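Local coordinates for erythrocyte membrane protein 1 (Plasmodium falciparum, PDB 2XU0) that probably binds receptors on host cell surfaces as a parasite adhesin, represented here by its N-terminal segment and first Duffy-binding-like domain, a rosetting domain, at residues I31-Q36 / Y418-K423; V223-I228 / A250-D255. The protein carries 10 engineered substitutions. One frame throughout, in Å; residues are numbered along the deposited sequence. Where two conformers were deposited one is given.

Contact 1 of 2, residues I31-Q36 / Y418-K423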
loop_
_atom_site.group_PDB
_atom_site.type_symbol
_atom_site.label_atom_id
_atom_site.label_comp_id
_atom_site.label_asym_id
_atom_site.label_seq_id
_atom_site.Cartn_x
_atom_site.Cartn_y
_atom_site.Cartn_z
ATOM N N ILE A 31 9.976 12.403 -6.476
ATOM C CA ILE A 31 10.967 13.450 -6.155
ATOM C C ILE A 31 10.922 14.509 -7.249
ATOM O O ILE A 31 10.928 15.695 -6.936
ATOM C CB ILE A 31 12.430 12.879 -6.104
ATOM C CG1 ILE A 31 12.646 12.021 -4.888
ATOM C CG2 ILE A 31 13.477 14.030 -6.123
ATOM C CD1 ILE A 31 13.981 11.462 -4.824
ATOM N N LYS A 32 10.942 14.074 -8.532
ATOM C CA LYS A 32 10.923 15.002 -9.662
ATOM C C LYS A 32 9.636 15.825 -9.655
ATOM O O LYS A 32 9.716 17.043 -9.791
ATOM C CB LYS A 32 11.093 14.269 -10.992
ATOM C CG LYS A 32 12.421 13.571 -11.164
ATOM C CD LYS A 32 12.726 13.381 -12.651
ATOM C CE LYS A 32 14.076 12.749 -12.895
ATOM N NZ LYS A 32 14.056 11.277 -12.663
ATOM N N ILE A 33 8.469 15.177 -9.419
ATOM C CA ILE A 33 7.179 15.870 -9.342
ATOM C C ILE A 33 7.167 16.922 -8.206
ATOM O O ILE A 33 6.751 18.064 -8.418
ATOM C CB ILE A 33 5.996 14.865 -9.231
ATOM C CG1 ILE A 33 5.984 13.832 -10.376
ATOM C CG2 ILE A 33 4.641 15.573 -9.068
ATOM C CD1 ILE A 33 6.058 14.395 -11.884
ATOM N N TYR A 34 7.641 16.528 -7.020
ATOM C CA TYR A 34 7.710 17.405 -5.857
ATOM C C TYR A 34 8.604 18.612 -6.183
ATOM O O TYR A 34 8.225 19.742 -5.882
ATOM C CB TYR A 34 8.207 16.633 -4.615
ATOM C CG TYR A 34 8.490 17.515 -3.416
ATOM C CD1 TYR A 34 9.793 17.894 -3.096
ATOM C CD2 TYR A 34 7.451 18.046 -2.655
ATOM C CE1 TYR A 34 10.058 18.734 -2.011
ATOM C CE2 TYR A 34 7.701 18.905 -1.582
ATOM C CZ TYR A 34 9.008 19.246 -1.266
ATOM O OH TYR A 34 9.265 20.077 -0.205
ATOM N N ASN A 35 9.775 18.358 -6.788
ATOM C CA ASN A 35 10.738 19.394 -7.200
ATOM C C ASN A 35 10.134 20.405 -8.172
ATOM O O ASN A 35 10.322 21.601 -7.977
ATOM C CB ASN A 35 11.990 18.769 -7.798
ATOM C CG ASN A 35 12.926 18.206 -6.775
ATOM O OD1 ASN A 35 12.865 18.535 -5.595
ATOM N ND2 ASN A 35 13.824 17.330 -7.209
ATOM N N GLN A 36 9.368 19.938 -9.176
ATOM C CA GLN A 36 8.692 20.836 -10.128
ATOM C C GLN A 36 7.707 21.733 -9.399
ATOM O O GLN A 36 7.622 22.922 -9.695
ATOM C CB GLN A 36 7.928 20.048 -11.214
ATOM C CG GLN A 36 8.800 19.494 -12.338
ATOM C CD GLN A 36 8.128 18.349 -13.079
ATOM O OE1 GLN A 36 8.732 17.301 -13.311
ATOM N NE2 GLN A 36 6.863 18.504 -13.465
ATOM N N TYR A 418 2.794 10.160 -15.286
ATOM C CA TYR A 418 2.636 9.173 -16.356
ATOM C C TYR A 418 3.552 9.527 -17.553
ATOM O O TYR A 418 4.066 8.608 -18.183
ATOM C CB TYR A 418 1.159 8.932 -16.719
ATOM C CG TYR A 418 0.432 8.083 -15.693
ATOM C CD1 TYR A 418 0.593 6.699 -15.660
ATOM C CD2 TYR A 418 -0.440 8.659 -14.773
ATOM C CE1 TYR A 418 -0.060 5.916 -14.701
ATOM C CE2 TYR A 418 -1.119 7.883 -13.831
ATOM C CZ TYR A 418 -0.917 6.514 -13.792
ATOM O OH TYR A 418 -1.561 5.752 -12.841
ATOM N N GLU A 419 3.868 10.843 -17.764
ATOM C CA GLU A 419 4.821 11.300 -18.802
ATOM C C GLU A 419 6.200 10.672 -18.472
ATOM O O GLU A 419 6.825 10.080 -19.343
ATOM C CB GLU A 419 4.929 12.850 -18.807
ATOM C CG GLU A 419 4.520 13.516 -20.113
ATOM C CD GLU A 419 3.452 14.589 -20.000
ATOM O OE1 GLU A 419 3.688 15.605 -19.303
ATOM O OE2 GLU A 419 2.393 14.441 -20.652
ATOM N N ASN A 420 6.627 10.744 -17.193
ATOM C CA ASN A 420 7.887 10.171 -16.719
ATOM C C ASN A 420 7.965 8.653 -16.800
ATOM O O ASN A 420 9.041 8.145 -17.072
ATOM C CB ASN A 420 8.219 10.647 -15.318
ATOM C CG ASN A 420 8.951 11.953 -15.324
ATOM O OD1 ASN A 420 10.183 11.993 -15.437
ATOM N ND2 ASN A 420 8.205 13.052 -15.254
ATOM N N LEU A 421 6.858 7.926 -16.529
ATOM C CA LEU A 421 6.806 6.457 -16.625
ATOM C C LEU A 421 7.052 6.031 -18.062
ATOM O O LEU A 421 7.739 5.038 -18.306
ATOM C CB LEU A 421 5.425 5.907 -16.199
ATOM C CG LEU A 421 5.158 5.705 -14.732
ATOM C CD1 LEU A 421 3.718 5.338 -14.524
ATOM C CD2 LEU A 421 6.074 4.623 -14.138
ATOM N N ASP A 422 6.444 6.766 -18.994
ATOM C CA ASP A 422 6.558 6.571 -20.438
ATOM C C ASP A 422 7.985 6.790 -20.919
ATOM O O ASP A 422 8.472 5.964 -21.685
ATOM C CB ASP A 422 5.598 7.500 -21.188
ATOM C CG ASP A 422 5.751 7.436 -22.692
ATOM O OD1 ASP A 422 5.232 6.477 -23.301
ATOM O OD2 ASP A 422 6.357 8.367 -23.266
ATOM N N LYS A 423 8.653 7.884 -20.468
ATOM C CA LYS A 423 10.042 8.223 -20.800
ATOM C C LYS A 423 10.964 7.063 -20.454
ATOM O O LYS A 423 11.880 6.759 -21.218
ATOM C CB LYS A 423 10.494 9.514 -20.090
ATOM C CG LYS A 423 10.200 10.771 -20.903
ATOM C CD LYS A 423 10.511 12.043 -20.123
ATOM C CE LYS A 423 9.806 13.245 -20.703
ATOM N NZ LYS A 423 9.752 14.362 -19.727
#

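Contact 2 of 2, residues V223-I228 / A250-D255. Engineered in segment 250-255: Ala250 (natural residue Ser).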
loop_
_atom_site.group_PDB
_atom_site.type_symbol
_atom_site.label_atom_id
_atom_site.label_comp_id
_atom_site.label_asym_id
_atom_site.label_seq_id
_atom_site.Cartn_x
_atom_site.Cartn_y
_atom_site.Cartn_z
ATOM N N VAL A 223 -15.823 22.829 2.765
ATOM C CA VAL A 223 -16.375 23.923 3.578
ATOM C C VAL A 223 -15.197 24.685 4.221
ATOM O O VAL A 223 -15.106 25.909 4.074
ATOM C CB VAL A 223 -17.406 23.410 4.631
ATOM C CG1 VAL A 223 -17.723 24.480 5.686
ATOM C CG2 VAL A 223 -18.695 22.917 3.957
ATOM N N VAL A 224 -14.272 23.953 4.888
ATOM C CA VAL A 224 -13.076 24.546 5.523
ATOM C C VAL A 224 -12.229 25.303 4.499
ATOM O O VAL A 224 -11.813 26.433 4.762
ATOM C CB VAL A 224 -12.233 23.519 6.319
ATOM C CG1 VAL A 224 -11.059 24.198 7.024
ATOM C CG2 VAL A 224 -13.088 22.790 7.332
ATOM N N PHE A 225 -12.013 24.701 3.319
ATOM C CA PHE A 225 -11.219 25.323 2.258
ATOM C C PHE A 225 -11.857 26.545 1.585
ATOM O O PHE A 225 -11.132 27.393 1.059
ATOM C CB PHE A 225 -10.676 24.276 1.280
ATOM C CG PHE A 225 -9.374 23.626 1.720
ATOM C CD1 PHE A 225 -8.162 24.309 1.609
ATOM C CD2 PHE A 225 -9.349 22.307 2.157
ATOM C CE1 PHE A 225 -6.958 23.702 1.978
ATOM C CE2 PHE A 225 -8.139 21.680 2.479
ATOM C CZ PHE A 225 -6.950 22.381 2.388
ATOM N N LYS A 226 -13.206 26.667 1.650
ATOM C CA LYS A 226 -13.961 27.829 1.144
ATOM C C LYS A 226 -13.715 29.025 2.106
ATOM O O LYS A 226 -13.395 30.129 1.661
ATOM C CB LYS A 226 -15.454 27.478 1.044
ATOM C CG LYS A 226 -16.295 28.543 0.330
ATOM C CD LYS A 226 -17.728 28.079 0.124
ATOM C CE LYS A 226 -18.596 29.134 -0.512
ATOM N NZ LYS A 226 -20.025 28.714 -0.539
ATOM N N LYS A 227 -13.787 28.759 3.427
ATOM C CA LYS A 227 -13.484 29.699 4.506
ATOM C C LYS A 227 -12.049 30.196 4.382
ATOM O O LYS A 227 -11.837 31.408 4.377
ATOM C CB LYS A 227 -13.704 29.036 5.878
ATOM C CG LYS A 227 -15.166 28.750 6.166
ATOM C CD LYS A 227 -15.326 27.893 7.380
ATOM C CE LYS A 227 -16.757 27.813 7.840
ATOM N NZ LYS A 227 -16.859 27.064 9.114
ATOM N N ILE A 228 -11.065 29.272 4.219
ATOM C CA ILE A 228 -9.640 29.615 4.056
ATOM C C ILE A 228 -9.473 30.563 2.875
ATOM O O ILE A 228 -8.844 31.600 3.043
ATOM C CB ILE A 228 -8.689 28.360 3.987
ATOM C CG1 ILE A 228 -8.718 27.575 5.308
ATOM C CG2 ILE A 228 -7.241 28.768 3.652
ATOM C CD1 ILE A 228 -8.193 26.111 5.237
ATOM N N ALA A 250 -8.755 23.290 -6.037
ATOM C CA ALA A 250 -7.832 22.185 -6.293
ATOM C C ALA A 250 -6.370 22.631 -6.090
ATOM O O ALA A 250 -5.617 21.932 -5.412
ATOM C CB ALA A 250 -8.038 21.636 -7.697
ATOM N N LYS A 251 -6.005 23.823 -6.595
ATOM C CA LYS A 251 -4.665 24.389 -6.468
ATOM C C LYS A 251 -4.410 24.817 -5.013
ATOM O O LYS A 251 -3.336 24.578 -4.465
ATOM C CB LYS A 251 -4.492 25.563 -7.427
ATOM C CG LYS A 251 -3.085 26.119 -7.448
ATOM C CD LYS A 251 -3.018 27.449 -8.205
ATOM C CE LYS A 251 -1.670 28.128 -8.074
ATOM N NZ LYS A 251 -0.545 27.247 -8.504
ATOM N N LEU A 252 -5.425 25.409 -4.387
ATOM C CA LEU A 252 -5.381 25.843 -2.994
ATOM C C LEU A 252 -5.125 24.667 -2.033
ATOM O O LEU A 252 -4.327 24.806 -1.098
ATOM C CB LEU A 252 -6.695 26.567 -2.643
ATOM C CG LEU A 252 -6.792 27.187 -1.251
ATOM C CD1 LEU A 252 -5.917 28.430 -1.146
ATOM C CD2 LEU A 252 -8.231 27.538 -0.928
ATOM N N ARG A 253 -5.801 23.524 -2.257
ATOM C CA ARG A 253 -5.618 22.341 -1.408
ATOM C C ARG A 253 -4.257 21.672 -1.628
ATOM O O ARG A 253 -3.663 21.198 -0.664
ATOM C CB ARG A 253 -6.735 21.326 -1.624
ATOM C CG ARG A 253 -8.101 21.804 -1.212
ATOM C CD ARG A 253 -8.806 20.584 -0.687
ATOM N NE ARG A 253 -10.032 20.311 -1.388
ATOM C CZ ARG A 253 -10.785 19.240 -1.198
ATOM N NH1 ARG A 253 -10.414 18.299 -0.338
ATOM N NH2 ARG A 253 -11.908 19.093 -1.874
ATOM N N GLU A 254 -3.763 21.655 -2.892
ATOM C CA GLU A 254 -2.454 21.127 -3.303
ATOM C C GLU A 254 -1.334 21.857 -2.577
ATOM O O GLU A 254 -0.369 21.220 -2.141
ATOM C CB GLU A 254 -2.218 21.407 -4.803
ATOM C CG GLU A 254 -2.805 20.377 -5.731
ATOM C CD GLU A 254 -2.777 20.752 -7.202
ATOM O OE1 GLU A 254 -3.432 20.028 -7.989
ATOM O OE2 GLU A 254 -2.118 21.757 -7.571
ATOM N N ASP A 255 -1.402 23.218 -2.583
ATOM C CA ASP A 255 -0.394 24.082 -1.964
ATOM C C ASP A 255 -0.496 23.992 -0.470
ATOM O O ASP A 255 0.526 23.913 0.192
ATOM C CB ASP A 255 -0.550 25.530 -2.446
ATOM C CG ASP A 255 -0.108 25.691 -3.883
ATOM O OD1 ASP A 255 0.309 24.671 -4.500
ATOM O OD2 ASP A 255 -0.109 26.833 -4.373
#

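Contact 1 of 2, residues I31-Q36 / Y418-K423
Asn420 reaches from helix 415-423 toward Lys32 and Ile33 of helix 22-39, and its amide makes both close approaches between the segments. The side chain can be followed outward. CB still stands back from the other helix, 5.5 Å from the nearest Ile33 methyl, CD1. A first torsion of -86° then sends CG on toward helix 22-39, and the second, also -86°, sets the amide crosswise to the CA-CB bond, with one end going to each of the two partners. At CG the separation from Lys32 CD is 4.8 Å, too long for close contact. The oxygen comes nearer: OD1 lies 4.0 Å from Lys32 CD, an approach to the aliphatic part of the lysine. The ammonium does not take up this oxygen, since Lys32 NZ is 4.8 Å from Asn420 OD1; the lysine chain is bent at its last torsion (78°). At the other end of the amide, ND2 sits 4.2 Å from Ile33 CD1. This nitrogen has its polar partner within its own helix, donating to Glu416 O, so the amide is tied back to the preceding turn while its outer surface meets aliphatic carbon.

The arrangement joins the helix of the N-terminal segment of PfEMP1 to a short helix in the C-terminal subdomain of the Duffy-binding-like fold. The backbones stay well apart, with Lys32 CA and Asn420 CA 9.1 Å from each other, and just 92 Å² is buried in total. Ile33 contributes through its end: CB does not point at helix 415-423, but CD1 comes nearer, and the Ile33 side chain also packs on Glu416 and Phe417. Behind Asn420, Tyr418 packs against helices 311-338 and 371-407, while Lys32, on the exposed side, touches Lys424.

Contact 2 of 2, residues V223-I228 / A250-D255
CG and CD of Arg253 lie over one face of the Phe225 ring, and this is the tight half of the contact between helices 216-231 and 249-268. Arg253 CG stands 3.5 Å from the centroid of the Phe225 ring and 6° off its normal, a CH-pi contact almost exactly centred on the face. The next carbon shifts toward one side of the ring, with Arg253 CD 3.4 Å from both Phe225 CD2 and CE2. Bends at the second and third torsions of the arginine carry the chain over the ring and onward. The guanidinium plane is inclined 28° to the ring, and its NH1 is hydrogen-bonded beyond the segments to Val203 O and Gln218 OE1.

Leu252 meets the backbone oxygen closely and the ring at longer range. Its CD2 reaches Phe225 O at 3.5 Å and Phe225 CD1 at 4.1 Å, meeting the ring obliquely. Looser still is the next turn, where Ile228 CG2 remains 4.8 Å from Leu252 CD2. On the solvent side Lys226 points away from the partner helix and is exposed. Trp256, edge-to-face with Phe225, and Leu157 of helix 154-175 extend the core of this helical Duffy-binding-like domain around the ring.

The chemistry implies a division of labour in Arg253: its carbons cover one face of Phe225, while its charged end is held by oxygens of neighbouring parts of the fold, which probably fixes the chain over the ring.

Overall arrangement
The two contacts are separate, with centres 24 Å apart and nearest atoms about 8 Å apart, and contact 2 falls within the sequence interval that contact 1 spans. The N-terminal segment borders both. Its helix 22-39 carries one side of contact 1 and, through Tyr34, meets Tyr305 and Tyr308 in the Duffy binding region; farther along, Leu48 packs on Leu252 of contact 2. Neither contact belongs to the magnesium site at Ser115, Ile118 and Asn121 or to the proline pocket. In contact 1, Tyr418 packs on Glu401 and Ile402 of helix 371-407, the helix that also carries the pocket residues Leu396 and Met400.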